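Local coordinates for MHC class I protein (Ginglymostoma cirratum, PDB 6LUP) that probably presents bound peptides to T cells as the heavy chain of a shark MHC class I molecule, at residues D119-V131 and K141-K155. Sequence-based numbering, arbitrary orientation.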
loop_
_atom_site.group_PDB
_atom_site.type_symbol
_atom_site.label_atom_id
_atom_site.label_comp_id
_atom_site.label_asym_id
_atom_site.label_seq_id
_atom_site.Cartn_x
_atom_site.Cartn_y
_atom_site.Cartn_z
ATOM N N ASP A 119 -16.286 7.736 -2.122
ATOM C CA ASP A 119 -16.070 8.877 -3.012
ATOM C C ASP A 119 -16.744 10.134 -2.490
ATOM O O ASP A 119 -17.939 10.137 -2.205
ATOM C CB ASP A 119 -16.581 8.570 -4.420
ATOM C CG ASP A 119 -15.644 7.671 -5.205
ATOM O OD1 ASP A 119 -14.739 7.050 -4.605
ATOM O OD2 ASP A 119 -15.816 7.586 -6.434
ATOM N N PHE A 120 -15.965 11.196 -2.344
ATOM C CA PHE A 120 -16.513 12.465 -1.907
ATOM C C PHE A 120 -16.474 13.479 -3.040
ATOM O O PHE A 120 -17.516 13.967 -3.474
ATOM C CB PHE A 120 -15.779 12.975 -0.664
ATOM C CG PHE A 120 -16.138 14.382 -0.282
ATOM C CD1 PHE A 120 -17.457 14.732 0.001
ATOM C CD2 PHE A 120 -15.151 15.359 -0.193
ATOM C CE1 PHE A 120 -17.786 16.031 0.352
ATOM C CE2 PHE A 120 -15.473 16.660 0.160
ATOM C CZ PHE A 120 -16.793 16.996 0.433
ATOM N N ILE A 121 -15.272 13.779 -3.525
ATOM C CA ILE A 121 -15.085 14.750 -4.594
ATOM C C ILE A 121 -13.763 14.470 -5.314
ATOM O O ILE A 121 -12.813 13.968 -4.710
ATOM C CB ILE A 121 -15.161 16.202 -4.046
ATOM C CG1 ILE A 121 -15.499 17.199 -5.161
ATOM C CG2 ILE A 121 -13.896 16.586 -3.284
ATOM C CD1 ILE A 121 -15.890 18.575 -4.661
ATOM N N SER A 122 -13.714 14.769 -6.608
ATOM C CA SER A 122 -12.488 14.608 -7.390
ATOM C C SER A 122 -12.472 15.558 -8.584
ATOM O O SER A 122 -13.520 16.063 -8.991
ATOM C CB SER A 122 -12.306 13.154 -7.844
ATOM O OG SER A 122 -13.416 12.696 -8.593
ATOM N N LEU A 123 -11.289 15.804 -9.141
ATOM C CA LEU A 123 -11.157 16.749 -10.243
ATOM C C LEU A 123 -11.090 16.090 -11.616
ATOM O O LEU A 123 -10.258 15.214 -11.853
ATOM C CB LEU A 123 -9.933 17.655 -10.044
ATOM C CG LEU A 123 -9.471 18.521 -11.227
ATOM C CD1 LEU A 123 -10.417 19.688 -11.479
ATOM C CD2 LEU A 123 -8.052 19.026 -11.017
ATOM N N ASP A 124 -11.967 16.529 -12.515
ATOM C CA ASP A 124 -11.811 16.249 -13.933
ATOM C C ASP A 124 -10.831 17.280 -14.485
ATOM O O ASP A 124 -11.165 18.456 -14.617
ATOM C CB ASP A 124 -13.157 16.331 -14.661
ATOM C CG ASP A 124 -13.065 15.931 -16.131
ATOM O OD1 ASP A 124 -12.021 16.183 -16.778
ATOM O OD2 ASP A 124 -14.055 15.370 -16.647
ATOM N N LYS A 125 -9.619 16.827 -14.794
ATOM C CA LYS A 125 -8.542 17.709 -15.233
ATOM C C LYS A 125 -8.794 18.268 -16.634
ATOM O O LYS A 125 -8.415 19.402 -16.931
ATOM C CB LYS A 125 -7.200 16.966 -15.177
ATOM C CG LYS A 125 -5.967 17.861 -15.143
ATOM C CD LYS A 125 -4.671 17.055 -15.123
ATOM C CE LYS A 125 -4.363 16.426 -16.478
ATOM N NZ LYS A 125 -3.005 15.812 -16.536
ATOM N N ASP A 126 -9.440 17.474 -17.488
ATOM C CA ASP A 126 -9.702 17.873 -18.876
ATOM C C ASP A 126 -10.777 18.950 -18.980
ATOM O O ASP A 126 -10.588 19.952 -19.669
ATOM C CB ASP A 126 -10.061 16.657 -19.740
ATOM C CG ASP A 126 -8.956 15.604 -19.760
ATOM O OD1 ASP A 126 -7.830 15.894 -19.285
ATOM O OD2 ASP A 126 -9.216 14.483 -20.253
ATOM N N LYS A 127 -11.893 18.741 -18.285
ATOM C CA LYS A 127 -12.974 19.724 -18.220
ATOM C C LYS A 127 -12.666 20.845 -17.229
ATOM O O LYS A 127 -13.291 21.903 -17.275
ATOM C CB LYS A 127 -14.290 19.047 -17.824
ATOM C CG LYS A 127 -14.834 18.049 -18.835
ATOM C CD LYS A 127 -15.467 18.740 -20.035
ATOM C CE LYS A 127 -16.105 17.733 -20.977
ATOM N NZ LYS A 127 -16.589 18.369 -22.235
ATOM N N MET A 128 -11.702 20.597 -16.342
ATOM C CA MET A 128 -11.368 21.492 -15.222
ATOM C C MET A 128 -12.575 21.804 -14.339
ATOM O O MET A 128 -12.838 22.958 -13.990
ATOM C CB MET A 128 -10.646 22.762 -15.691
ATOM C CG MET A 128 -9.161 22.562 -15.959
ATOM S SD MET A 128 -8.281 21.709 -14.628
ATOM C CE MET A 128 -8.504 22.846 -13.262
ATOM N N VAL A 129 -13.294 20.746 -13.978
ATOM C CA VAL A 129 -14.469 20.836 -13.119
ATOM C C VAL A 129 -14.389 19.734 -12.057
ATOM O O VAL A 129 -13.819 18.665 -12.300
ATOM C CB VAL A 129 -15.781 20.765 -13.956
ATOM C CG1 VAL A 129 -16.058 19.350 -14.457
ATOM C CG2 VAL A 129 -16.968 21.304 -13.176
ATOM N N TRP A 130 -14.933 20.008 -10.876
ATOM C CA TRP A 130 -14.964 19.022 -9.799
ATOM C C TRP A 130 -16.223 18.169 -9.879
ATOM O O TRP A 130 -17.312 18.679 -10.141
ATOM C CB TRP A 130 -14.879 19.707 -8.436
ATOM C CG TRP A 130 -13.577 20.412 -8.214
ATOM C CD1 TRP A 130 -13.288 21.707 -8.527
ATOM C CD2 TRP A 130 -12.384 19.861 -7.635
ATOM N NE1 TRP A 130 -11.991 22.002 -8.177
ATOM C CE2 TRP A 130 -11.412 20.887 -7.630
ATOM C CE3 TRP A 130 -12.044 18.604 -7.118
ATOM C CZ2 TRP A 130 -10.120 20.693 -7.128
ATOM C CZ3 TRP A 130 -10.755 18.412 -6.619
ATOM C CH2 TRP A 130 -9.812 19.453 -6.628
ATOM N N VAL A 131 -16.062 16.867 -9.661
ATOM C CA VAL A 131 -17.192 15.938 -9.692
ATOM C C VAL A 131 -17.450 15.318 -8.318
ATOM O O VAL A 131 -16.516 15.019 -7.571
ATOM C CB VAL A 131 -17.037 14.853 -10.794
ATOM C CG1 VAL A 131 -16.767 15.494 -12.149
ATOM C CG2 VAL A 131 -15.934 13.866 -10.458
ATOM N N LYS A 141 -18.388 21.492 -4.272
ATOM C CA LYS A 141 -18.194 21.540 -5.724
ATOM C C LYS A 141 -18.488 22.929 -6.285
ATOM O O LYS A 141 -17.744 23.437 -7.129
ATOM C CB LYS A 141 -19.067 20.490 -6.422
ATOM C CG LYS A 141 -19.083 20.601 -7.937
ATOM C CD LYS A 141 -20.078 19.647 -8.576
ATOM C CE LYS A 141 -20.450 20.093 -9.983
ATOM N NZ LYS A 141 -19.274 20.280 -10.875
ATOM N N ASN A 142 -19.569 23.539 -5.807
ATOM C CA ASN A 142 -19.964 24.863 -6.265
ATOM C C ASN A 142 -18.956 25.937 -5.876
ATOM O O ASN A 142 -18.721 26.874 -6.642
ATOM C CB ASN A 142 -21.367 25.219 -5.766
ATOM C CG ASN A 142 -22.460 24.402 -6.441
ATOM O OD1 ASN A 142 -23.617 24.441 -6.022
ATOM N ND2 ASN A 142 -22.101 23.662 -7.490
ATOM N N LYS A 143 -18.358 25.790 -4.695
ATOM C CA LYS A 143 -17.306 26.697 -4.241
ATOM C C LYS A 143 -16.019 26.485 -5.034
ATOM O O LYS A 143 -15.385 27.446 -5.473
ATOM C CB LYS A 143 -17.033 26.507 -2.749
ATOM C CG LYS A 143 -18.158 26.985 -1.846
ATOM C CD LYS A 143 -17.995 26.481 -0.420
ATOM C CE LYS A 143 -17.014 27.331 0.369
ATOM N NZ LYS A 143 -17.023 26.953 1.810
ATOM N N TRP A 144 -15.653 25.220 -5.224
ATOM C CA TRP A 144 -14.380 24.855 -5.841
ATOM C C TRP A 144 -14.341 25.078 -7.349
ATOM O O TRP A 144 -13.275 25.340 -7.904
ATOM C CB TRP A 144 -14.015 23.413 -5.488
ATOM C CG TRP A 144 -13.484 23.256 -4.084
ATOM C CD1 TRP A 144 -13.580 24.155 -3.059
ATOM C CD2 TRP A 144 -12.796 22.120 -3.554
ATOM N NE1 TRP A 144 -12.985 23.657 -1.928
ATOM C CE2 TRP A 144 -12.495 22.407 -2.202
ATOM C CE3 TRP A 144 -12.400 20.887 -4.087
ATOM C CZ2 TRP A 144 -11.814 21.508 -1.378
ATOM C CZ3 TRP A 144 -11.726 19.992 -3.267
ATOM C CH2 TRP A 144 -11.442 20.308 -1.926
ATOM N N ASP A 145 -15.493 24.977 -8.008
ATOM C CA ASP A 145 -15.584 25.253 -9.445
ATOM C C ASP A 145 -15.375 26.736 -9.742
ATOM O O ASP A 145 -14.813 27.094 -10.779
ATOM C CB ASP A 145 -16.926 24.784 -10.017
ATOM C CG ASP A 145 -17.011 23.269 -10.160
ATOM O OD1 ASP A 145 -15.965 22.604 -10.335
ATOM O OD2 ASP A 145 -18.142 22.741 -10.107
ATOM N N ARG A 146 -15.833 27.585 -8.820
ATOM C CA ARG A 146 -15.653 29.035 -8.902
ATOM C C ARG A 146 -14.194 29.447 -8.714
ATOM O O ARG A 146 -13.726 30.389 -9.356
ATOM C CB ARG A 146 -16.521 29.744 -7.852
ATOM C CG ARG A 146 -17.828 30.335 -8.368
ATOM C CD ARG A 146 -18.771 29.276 -8.921
ATOM N NE ARG A 146 -20.043 29.849 -9.360
ATOM C CZ ARG A 146 -21.232 29.553 -8.838
ATOM N NH1 ARG A 146 -21.337 28.667 -7.852
ATOM N NH2 ARG A 146 -22.324 30.136 -9.314
ATOM N N ASP A 147 -13.490 28.734 -7.835
ATOM C CA ASP A 147 -12.138 29.107 -7.425
ATOM C C ASP A 147 -11.098 28.833 -8.512
ATOM O O ASP A 147 -10.545 27.737 -8.600
ATOM C CB ASP A 147 -11.763 28.404 -6.114
ATOM C CG ASP A 147 -10.704 29.153 -5.324
ATOM O OD1 ASP A 147 -9.799 29.768 -5.939
ATOM O OD2 ASP A 147 -10.774 29.111 -4.077
ATOM N N MET A 148 -10.836 29.853 -9.323
ATOM C CA MET A 148 -9.888 29.777 -10.430
ATOM C C MET A 148 -8.469 29.457 -9.955
ATOM O O MET A 148 -7.867 28.479 -10.406
ATOM C CB MET A 148 -9.897 31.094 -11.212
ATOM C CG MET A 148 -8.923 31.145 -12.379
ATOM S SD MET A 148 -9.640 30.585 -13.936
ATOM C CE MET A 148 -10.610 32.023 -14.395
ATOM N N ALA A 149 -7.950 30.287 -9.048
ATOM C CA ALA A 149 -6.573 30.167 -8.562
ATOM C C ALA A 149 -6.300 28.801 -7.931
ATOM O O ALA A 149 -5.233 28.224 -8.136
ATOM C CB ALA A 149 -6.240 31.290 -7.591
ATOM N N PHE A 150 -7.269 28.288 -7.178
ATOM C CA PHE A 150 -7.182 26.938 -6.636
ATOM C C PHE A 150 -7.088 25.917 -7.767
ATOM O O PHE A 150 -6.171 25.091 -7.787
ATOM C CB PHE A 150 -8.382 26.649 -5.727
ATOM C CG PHE A 150 -8.399 25.260 -5.143
ATOM C CD1 PHE A 150 -7.368 24.813 -4.313
ATOM C CD2 PHE A 150 -9.466 24.404 -5.394
ATOM C CE1 PHE A 150 -7.394 23.535 -3.765
ATOM C CE2 PHE A 150 -9.501 23.127 -4.847
ATOM C CZ PHE A 150 -8.464 22.691 -4.033
ATOM N N ASN A 151 -8.022 26.007 -8.714
ATOM C CA ASN A 151 -8.128 25.056 -9.826
ATOM C C ASN A 151 -6.901 25.018 -10.726
ATOM O O ASN A 151 -6.346 23.945 -10.981
ATOM C CB ASN A 151 -9.378 25.339 -10.668
ATOM C CG ASN A 151 -10.665 24.965 -9.956
ATOM O OD1 ASN A 151 -10.676 24.123 -9.058
ATOM N ND2 ASN A 151 -11.762 25.594 -10.356
ATOM N N GLN A 152 -6.482 26.186 -11.203
ATOM C CA GLN A 152 -5.315 26.287 -12.070
ATOM C C GLN A 152 -4.043 25.897 -11.329
ATOM O O GLN A 152 -3.152 25.267 -11.902
ATOM C CB GLN A 152 -5.198 27.692 -12.669
ATOM C CG GLN A 152 -6.171 27.960 -13.808
ATOM C CD GLN A 152 -6.053 26.948 -14.940
ATOM O OE1 GLN A 152 -4.990 26.791 -15.550
ATOM N NE2 GLN A 152 -7.153 26.256 -15.229
ATOM N N GLY A 153 -3.978 26.262 -10.050
ATOM C CA GLY A 153 -2.862 25.893 -9.182
ATOM C C GLY A 153 -2.712 24.389 -9.047
ATOM O O GLY A 153 -1.637 23.839 -9.292
ATOM N N THR A 154 -3.803 23.729 -8.664
ATOM C CA THR A 154 -3.847 22.274 -8.557
ATOM C C THR A 154 -3.433 21.616 -9.879
ATOM O O THR A 154 -2.650 20.661 -9.893
ATOM C CB THR A 154 -5.256 21.804 -8.152
ATOM O OG1 THR A 154 -5.620 22.414 -6.910
ATOM C CG2 THR A 154 -5.316 20.291 -8.012
ATOM N N LYS A 155 -3.954 22.148 -10.983
ATOM C CA LYS A 155 -3.633 21.652 -12.313
ATOM C C LYS A 155 -2.152 21.842 -12.612
ATOM O O LYS A 155 -1.517 20.959 -13.188
ATOM C CB LYS A 155 -4.485 22.363 -13.361
ATOM C CG LYS A 155 -4.342 21.832 -14.779
ATOM C CD LYS A 155 -4.871 22.856 -15.770
ATOM C CE LYS A 155 -4.850 22.346 -17.202
ATOM N NZ LYS A 155 -6.059 21.542 -17.526
#
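Trp130, on the outermost strand of the alpha-2 half of the MHC class I platform, reaches beneath the kinked helical wall of the peptide groove and is held there by Trp144 and Asn151, one on each side of the kink. Its indole lies between Leu123 CB on one face and Trp144 on the other. The edge of Trp144 points into the Trp130 face in a T-shaped stack, six-membered-ring centroids 4.8 Å apart and planes at 66°; Trp144 CB adds a CH-pi contact over the five-membered ring. Phe150 completes the aromatic cluster, its ring nearly parallel to that of Trp130 but slid aside, with CE2 3.4 Å from Trp130 CZ2. Trp130 NE1 donates to Asn151 OD1 at 2.6 Å, the acceptor lying close to the indole plane. Asn151 ND2 in turn donates to Trp144 O, so one amide from the first turns of helix 148-155 joins Trp130 to the C-terminal end of helix 141-146. Trp144 NE1 hydrogen-bonds the backbone of the bound peptide, linking this packing to the groove. Farther along, Met128 folds at its second torsion (-49°), bringing CE 3.7 Å from Asn151 CB and SD 3.8 Å from Lys155 CD. The backbone of Trp130 is gripped twice: its N-H points almost straight (N-H...O 176°) at the syn lone pair of Asp145 OD1, while Lys141 NZ donates a hydrogen bond to Trp130 O (2.6 Å) and makes a salt bridge with Asp145 OD2 (2.8 Å).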